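Local structure of yopT (2DLB) at the interface of chains A and B. The protein is an SPbeta prophage-derived protein of unknown function that forms a homodimer in which long strands of the two chains are interleaved. Residues are numbered along the deposited sequence; one frame, centred on the assembly and turned at random. Chains: chain A/B, yopT.

Contacts 1 and 2 are neighbours, with C-alpha centres about 9 Å apart; both lie where strand 3-19 of chain B is paired antiparallel with strands of chain A. Contact 1 joins it to strands 3-19 and 52-69, and contact 2 continues along 52-69 to helix 23-35. Contact 3 lies about 16 Å from contact 1 and 23 Å from contact 2, where the loop after helix 23-35 of chain B packs on strands 42-46 and 52-69 of chain A and the loop between them. Each contact recurs with the chains exchanged, so backbone pairing and apolar packing together hold the homodimer from both sides of its two-fold axis.

Contact 1: the interface of chains A and B. Residues chain A 12-13, 63, 65; chain B 8-10.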
loop_
_atom_site.group_PDB
_atom_site.type_symbol
_atom_site.label_atom_id
_atom_site.label_comp_id
_atom_site.label_asym_id
_atom_site.label_seq_id
_atom_site.Cartn_x
_atom_site.Cartn_y
_atom_site.Cartn_z
ATOM N N LEU A 12 -2.282 1.299 -4.975
ATOM C CA LEU A 12 -2.604 2.458 -4.201
ATOM C C LEU A 12 -2.153 3.730 -4.921
ATOM O O LEU A 12 -1.179 3.720 -5.636
ATOM C CB LEU A 12 -1.859 2.446 -2.866
ATOM C CG LEU A 12 -1.953 1.139 -2.064
ATOM C CD1 LEU A 12 -1.266 1.340 -0.713
ATOM C CD2 LEU A 12 -3.355 0.653 -1.903
ATOM N N GLU A 13 -2.847 4.830 -4.677
ATOM C CA GLU A 13 -2.389 6.145 -5.041
ATOM C C GLU A 13 -2.336 6.980 -3.756
ATOM O O GLU A 13 -3.308 7.049 -3.006
ATOM C CB GLU A 13 -3.301 6.809 -6.088
ATOM C CG GLU A 13 -2.590 7.975 -6.758
ATOM C CD GLU A 13 -1.601 7.557 -7.824
ATOM O OE1 GLU A 13 -1.537 6.403 -8.281
ATOM O OE2 GLU A 13 -0.814 8.457 -8.233
ATOM N N GLU A 63 5.836 4.509 -8.594
ATOM C CA GLU A 63 6.177 5.486 -9.653
ATOM C C GLU A 63 5.416 6.769 -9.356
ATOM O O GLU A 63 4.250 6.707 -8.957
ATOM C CB GLU A 63 5.858 4.941 -11.025
ATOM C CG GLU A 63 4.410 4.832 -11.320
ATOM C CD GLU A 63 4.004 4.524 -12.751
ATOM O OE1 GLU A 63 4.897 4.493 -13.649
ATOM O OE2 GLU A 63 2.762 4.321 -12.929
ATOM N N THR A 65 3.141 9.664 -10.423
ATOM C CA THR A 65 2.114 9.858 -11.432
ATOM C C THR A 65 2.000 11.299 -11.898
ATOM O O THR A 65 2.001 11.598 -13.090
ATOM C CB THR A 65 0.742 9.400 -10.877
ATOM O OG1 THR A 65 0.870 8.077 -10.297
ATOM C CG2 THR A 65 -0.259 9.383 -12.002
ATOM N N ILE B 8 1.545 9.588 -6.160
ATOM C CA ILE B 8 2.450 8.466 -6.373
ATOM C C ILE B 8 1.661 7.184 -6.372
ATOM O O ILE B 8 0.790 6.975 -5.491
ATOM C CB ILE B 8 3.535 8.421 -5.267
ATOM C CG1 ILE B 8 4.261 9.777 -5.113
ATOM C CG2 ILE B 8 4.511 7.315 -5.549
ATOM C CD1 ILE B 8 3.941 10.518 -3.880
ATOM N N ALA B 9 1.902 6.346 -7.358
ATOM C CA ALA B 9 1.348 5.008 -7.439
ATOM C C ALA B 9 2.222 4.041 -6.682
ATOM O O ALA B 9 3.401 3.963 -7.001
ATOM C CB ALA B 9 1.215 4.583 -8.905
ATOM N N LEU B 10 1.659 3.341 -5.723
ATOM C CA LEU B 10 2.354 2.271 -5.013
ATOM C C LEU B 10 1.728 0.942 -5.397
ATOM O O LEU B 10 0.531 0.783 -5.237
ATOM C CB LEU B 10 2.288 2.465 -3.503
ATOM C CG LEU B 10 2.572 3.823 -2.898
ATOM C CD1 LEU B 10 2.423 3.782 -1.354
ATOM C CD2 LEU B 10 3.952 4.366 -3.232
#
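B:Ala9 lies between two strands of chain A, bridging antiparallel to A:Glu13 on one side and A:Glu63 on the other. B:Ala9 N donates to A:Glu63 O at 2.9 Å, and B:Ala9 O accepts from A:Glu63 N at 3.0 Å; A:Glu63 is poorly ordered, and its backbone carries these bonds. On the opposite flank A:Leu12 and B:Leu10 exchange a second pair of backbone hydrogen bonds, with A:Leu12 N 2.9 Å from B:Leu10 O. The side chain of A:Glu13 reaches over this backbone. From CB, which grazes B:Ile8 O, A:Glu13 CG comes to 3.7 Å from that same oxygen. A bend at chi2 (79°) then turns the carboxylate along the peptide: CD passes 3.4 Å from B:Ile8 O, and OE1 touches B:Ala9 CA at 3.3 Å and also meets the methyl B:Ala9 CB. The other oxygen, OE2, makes a contact with the B:Ile8 backbone, 3.3 Å from B:Ile8 N, and accepts at its syn lone pair from the hydroxyl A:Thr65 OG1 at 2.7 Å. This bond within chain A probably helps hold the carboxylate against B:Ala9. In the fold, strand 3-19 of chain B is thus inserted between strands 3-19 and 52-69 of chain A, making one sheet continuous through the homodimer.

Contact 2: the interface of chains A and B. Residues chain A 26-27, 64, 66-67; chain B 5-7.
A:Thr67 and B:Asn6 run alongside each other in the same direction, and their small apolar contact is made by the threonine methyl, A:Thr67 CG2, 4.1 Å from B:Asn6 CG. The branch methyl CG2 of A:Ile64 comes near B:Asn7 O and, more loosely, B:Asn6 OD1. Outward from here the contact is polar. B:Asn6 CG stands opposite the carbonyl carbon (chi1 -66°), which carries the amide across to A:Ser26 and A:Thr67. The hydroxyl A:Thr67 OG1 lies 2.7 Å from the amide oxygen B:Asn6 OD1, tilted 33° from the carbonyl plane. A:Thr67 OG1 is also 2.6 Å from A:Glu27 OE2, on its anti lone pair; with one hydroxyl hydrogen the two bonds probably compete, unless a partner brings a proton, which is not seen. B:Asn6 ND2 donates to A:Ser26 OG at 2.9 Å, nearly straight (168° at H) and in the amide plane. These bonds are consistent with the amide being turned this way and probably restrain it. At the rim, B:Asn7 N donates to A:Asn66 O at 3.0 Å; their side-chain amides stand almost perpendicular, joined by a weak bond from B:Asn7 ND2 to A:Asn66 OD1. In the fold, strand 3-19 of chain B runs antiparallel to strand 52-69 of chain A, and B:Asn6 reaches across to the start of helix 23-35.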
loop_
_atom_site.group_PDB
_atom_site.type_symbol
_atom_site.label_atom_id
_atom_site.label_comp_id
_atom_site.label_asym_id
_atom_site.label_seq_id
_atom_site.Cartn_x
_atom_site.Cartn_y
_atom_site.Cartn_z
ATOM N N SER A 26 11.293 18.536 -6.276
ATOM C CA SER A 26 10.160 17.919 -5.578
ATOM C C SER A 26 10.116 16.421 -5.796
ATOM O O SER A 26 9.930 15.625 -4.857
ATOM C CB SER A 26 8.855 18.563 -6.039
ATOM O OG SER A 26 7.762 18.024 -5.297
ATOM N N GLU A 27 10.307 16.016 -7.062
ATOM C CA GLU A 27 10.344 14.595 -7.388
ATOM C C GLU A 27 11.520 13.849 -6.775
ATOM O O GLU A 27 11.376 12.707 -6.306
ATOM C CB GLU A 27 10.270 14.354 -8.914
ATOM C CG GLU A 27 8.933 14.719 -9.514
ATOM C CD GLU A 27 8.716 14.344 -10.961
ATOM O OE1 GLU A 27 9.701 13.986 -11.628
ATOM O OE2 GLU A 27 7.557 14.434 -11.449
ATOM N N ILE A 64 6.042 7.925 -9.574
ATOM C CA ILE A 64 5.334 9.167 -9.469
ATOM C C ILE A 64 4.384 9.288 -10.674
ATOM O O ILE A 64 4.814 9.019 -11.793
ATOM C CB ILE A 64 6.314 10.351 -9.367
ATOM C CG1 ILE A 64 7.216 10.254 -8.121
ATOM C CG2 ILE A 64 5.562 11.684 -9.407
ATOM C CD1 ILE A 64 8.263 11.313 -7.933
ATOM N N ASN A 66 1.947 12.260 -10.963
ATOM C CA ASN A 66 1.768 13.645 -11.195
ATOM C C ASN A 66 2.655 14.451 -10.209
ATOM O O ASN A 66 2.776 14.069 -9.032
ATOM C CB ASN A 66 0.356 14.156 -10.890
ATOM C CG ASN A 66 -0.765 13.372 -11.467
ATOM O OD1 ASN A 66 -1.769 13.015 -10.871
ATOM N ND2 ASN A 66 -0.635 13.043 -12.725
ATOM N N THR A 67 3.154 15.581 -10.698
ATOM C CA THR A 67 3.776 16.600 -9.865
ATOM C C THR A 67 3.219 17.944 -10.272
ATOM O O THR A 67 3.268 18.311 -11.464
ATOM C CB THR A 67 5.295 16.608 -10.031
ATOM O OG1 THR A 67 5.783 15.297 -9.730
ATOM C CG2 THR A 67 6.003 17.604 -9.103
ATOM N N LEU B 5 2.465 19.344 -5.061
ATOM C CA LEU B 5 1.759 18.121 -4.760
ATOM C C LEU B 5 2.283 17.029 -5.702
ATOM O O LEU B 5 2.407 17.221 -6.908
ATOM C CB LEU B 5 0.261 18.337 -4.933
ATOM C CG LEU B 5 -0.671 17.158 -4.734
ATOM C CD1 LEU B 5 -2.019 17.580 -4.181
ATOM C CD2 LEU B 5 -0.905 16.422 -6.056
ATOM N N ASN B 6 2.527 15.868 -5.160
ATOM C CA ASN B 6 2.844 14.698 -5.930
ATOM C C ASN B 6 1.832 13.595 -5.647
ATOM O O ASN B 6 1.479 13.348 -4.515
ATOM C CB ASN B 6 4.248 14.169 -5.584
ATOM C CG ASN B 6 5.359 15.098 -5.979
ATOM O OD1 ASN B 6 5.956 14.977 -7.057
ATOM N ND2 ASN B 6 5.667 16.024 -5.100
ATOM N N ASN B 7 1.325 12.976 -6.701
ATOM C CA ASN B 7 0.550 11.755 -6.567
ATOM C C ASN B 7 1.479 10.615 -6.974
ATOM O O ASN B 7 2.125 10.691 -8.035
ATOM C CB ASN B 7 -0.654 11.797 -7.481
ATOM C CG ASN B 7 -1.642 12.852 -7.052
ATOM O OD1 ASN B 7 -2.220 12.782 -5.930
ATOM N ND2 ASN B 7 -1.843 13.777 -7.951
#

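Contact 3: the interface of chains A and B. Residues chain A 45, 47, 53, 55; chain B 36-37, 40, 42.
B:Leu37 meets chain A from a loop whose backbone is helix-like there and extended by B:Ser40, facing the extended strand residues A:Phe45 and A:Phe55. The isobutyl group of B:Leu37 packs among A:Phe45, A:Lys47 and A:Phe55. It meets the CE2–CZ end of the A:Phe55 ring with both methyls, B:Leu37 CD1 lying 3.8 Å from A:Phe55 CZ. The same methyl stands above one face of the A:Phe45 ring, offset toward its rim, while B:Leu37 CD2 touches A:Phe45 CB at 4.0 Å. With CG anti to the carbonyl carbon (chi1 -59°), chi2 of 179° carries CD1 on toward A:Phe55, while CD2 branches toward A:Lys47 and A:Phe45. From the other side, the aliphatic stem of A:Lys47 comes in, its A:Lys47 CD 3.8 Å from B:Leu37 CD2. That stem bends at chi3 (-68°), and its amine nitrogen, A:Lys47 NZ, forms a salt bridge with A:Glu53 OE1 at 3.0 Å, approaching from above the carboxylate plane. Within chain B, the hydroxyl B:Ser40 OG donates to B:Leu37 O at 2.8 Å, bracing the loop; it also lies 3.5 Å from A:Lys47 CA. B:Asn36 O passes near the lysine CG and CD. In the fold, the loop between helix 23-35 and strand 42-46 of chain B is laid over strands 42-46 and 52-69 of chain A and the residue just past the first, A:Lys47, adding apolar packing to the strand-paired homodimer.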
loop_
_atom_site.group_PDB
_atom_site.type_symbol
_atom_site.label_atom_id
_atom_site.label_comp_id
_atom_site.label_asym_id
_atom_site.label_seq_id
_atom_site.Cartn_x
_atom_site.Cartn_y
_atom_site.Cartn_z
ATOM N N PHE A 45 -3.109 -0.197 7.229
ATOM C CA PHE A 45 -4.165 0.667 6.708
ATOM C C PHE A 45 -4.995 1.219 7.864
ATOM O O PHE A 45 -5.435 0.456 8.715
ATOM C CB PHE A 45 -5.085 -0.074 5.749
ATOM C CG PHE A 45 -4.386 -0.410 4.451
ATOM C CD1 PHE A 45 -3.603 -1.500 4.339
ATOM C CD2 PHE A 45 -4.520 0.461 3.382
ATOM C CE1 PHE A 45 -2.924 -1.760 3.166
ATOM C CE2 PHE A 45 -3.855 0.180 2.211
ATOM C CZ PHE A 45 -3.056 -0.916 2.086
ATOM N N LYS A 47 -8.388 2.235 8.394
ATOM C CA LYS A 47 -9.630 1.971 7.685
ATOM C C LYS A 47 -10.635 3.061 7.994
ATOM O O LYS A 47 -10.464 3.892 8.892
ATOM C CB LYS A 47 -10.099 0.558 8.061
ATOM C CG LYS A 47 -9.203 -0.539 7.565
ATOM C CD LYS A 47 -9.501 -1.968 7.955
ATOM C CE LYS A 47 -9.322 -2.301 9.401
ATOM N NZ LYS A 47 -9.653 -3.773 9.611
ATOM N N GLU A 53 -5.313 -2.026 10.414
ATOM C CA GLU A 53 -5.017 -3.418 10.099
ATOM C C GLU A 53 -3.615 -3.514 9.477
ATOM O O GLU A 53 -3.308 -2.776 8.533
ATOM C CB GLU A 53 -6.057 -4.020 9.181
ATOM C CG GLU A 53 -5.904 -5.506 8.953
ATOM C CD GLU A 53 -7.002 -6.197 8.182
ATOM O OE1 GLU A 53 -7.945 -5.477 7.778
ATOM O OE2 GLU A 53 -6.878 -7.431 7.965
ATOM N N PHE A 55 -0.584 -5.903 7.612
ATOM C CA PHE A 55 -0.373 -6.988 6.677
ATOM C C PHE A 55 1.110 -7.217 6.383
ATOM O O PHE A 55 1.888 -6.255 6.318
ATOM C CB PHE A 55 -1.009 -6.708 5.310
ATOM C CG PHE A 55 -2.494 -6.447 5.361
ATOM C CD1 PHE A 55 -3.353 -7.531 5.270
ATOM C CD2 PHE A 55 -2.989 -5.169 5.494
ATOM C CE1 PHE A 55 -4.693 -7.308 5.340
ATOM C CE2 PHE A 55 -4.353 -4.970 5.562
ATOM C CZ PHE A 55 -5.184 -6.048 5.469
ATOM N N ASN B 36 -12.903 -4.122 2.677
ATOM C CA ASN B 36 -12.910 -3.271 3.839
ATOM C C ASN B 36 -11.700 -2.377 3.986
ATOM O O ASN B 36 -11.593 -1.584 4.915
ATOM C CB ASN B 36 -13.095 -4.171 5.069
ATOM C CG ASN B 36 -14.484 -4.673 5.309
ATOM O OD1 ASN B 36 -15.428 -4.024 4.842
ATOM N ND2 ASN B 36 -14.649 -5.778 6.018
ATOM N N LEU B 37 -10.745 -2.473 3.032
ATOM C CA LEU B 37 -9.630 -1.512 2.970
ATOM C C LEU B 37 -9.919 -0.373 2.008
ATOM O O LEU B 37 -9.234 0.642 2.133
ATOM C CB LEU B 37 -8.372 -2.228 2.493
ATOM C CG LEU B 37 -7.892 -3.388 3.321
ATOM C CD1 LEU B 37 -6.637 -3.958 2.658
ATOM C CD2 LEU B 37 -7.610 -2.992 4.771
ATOM N N SER B 40 -9.938 3.366 3.089
ATOM C CA SER B 40 -8.943 3.772 4.065
ATOM C C SER B 40 -8.442 5.182 3.776
ATOM O O SER B 40 -8.282 5.601 2.645
ATOM C CB SER B 40 -7.770 2.823 4.084
ATOM O OG SER B 40 -8.119 1.538 4.525
ATOM N N GLU B 42 -5.400 6.407 5.252
ATOM C CA GLU B 42 -3.944 6.450 5.397
ATOM C C GLU B 42 -3.399 5.043 5.220
ATOM O O GLU B 42 -4.046 4.066 5.571
ATOM C CB GLU B 42 -3.528 6.962 6.780
ATOM C CG GLU B 42 -2.089 7.118 7.194
ATOM C CD GLU B 42 -2.051 7.551 8.655
ATOM O OE1 GLU B 42 -1.545 6.837 9.538
ATOM O OE2 GLU B 42 -2.573 8.676 8.793
#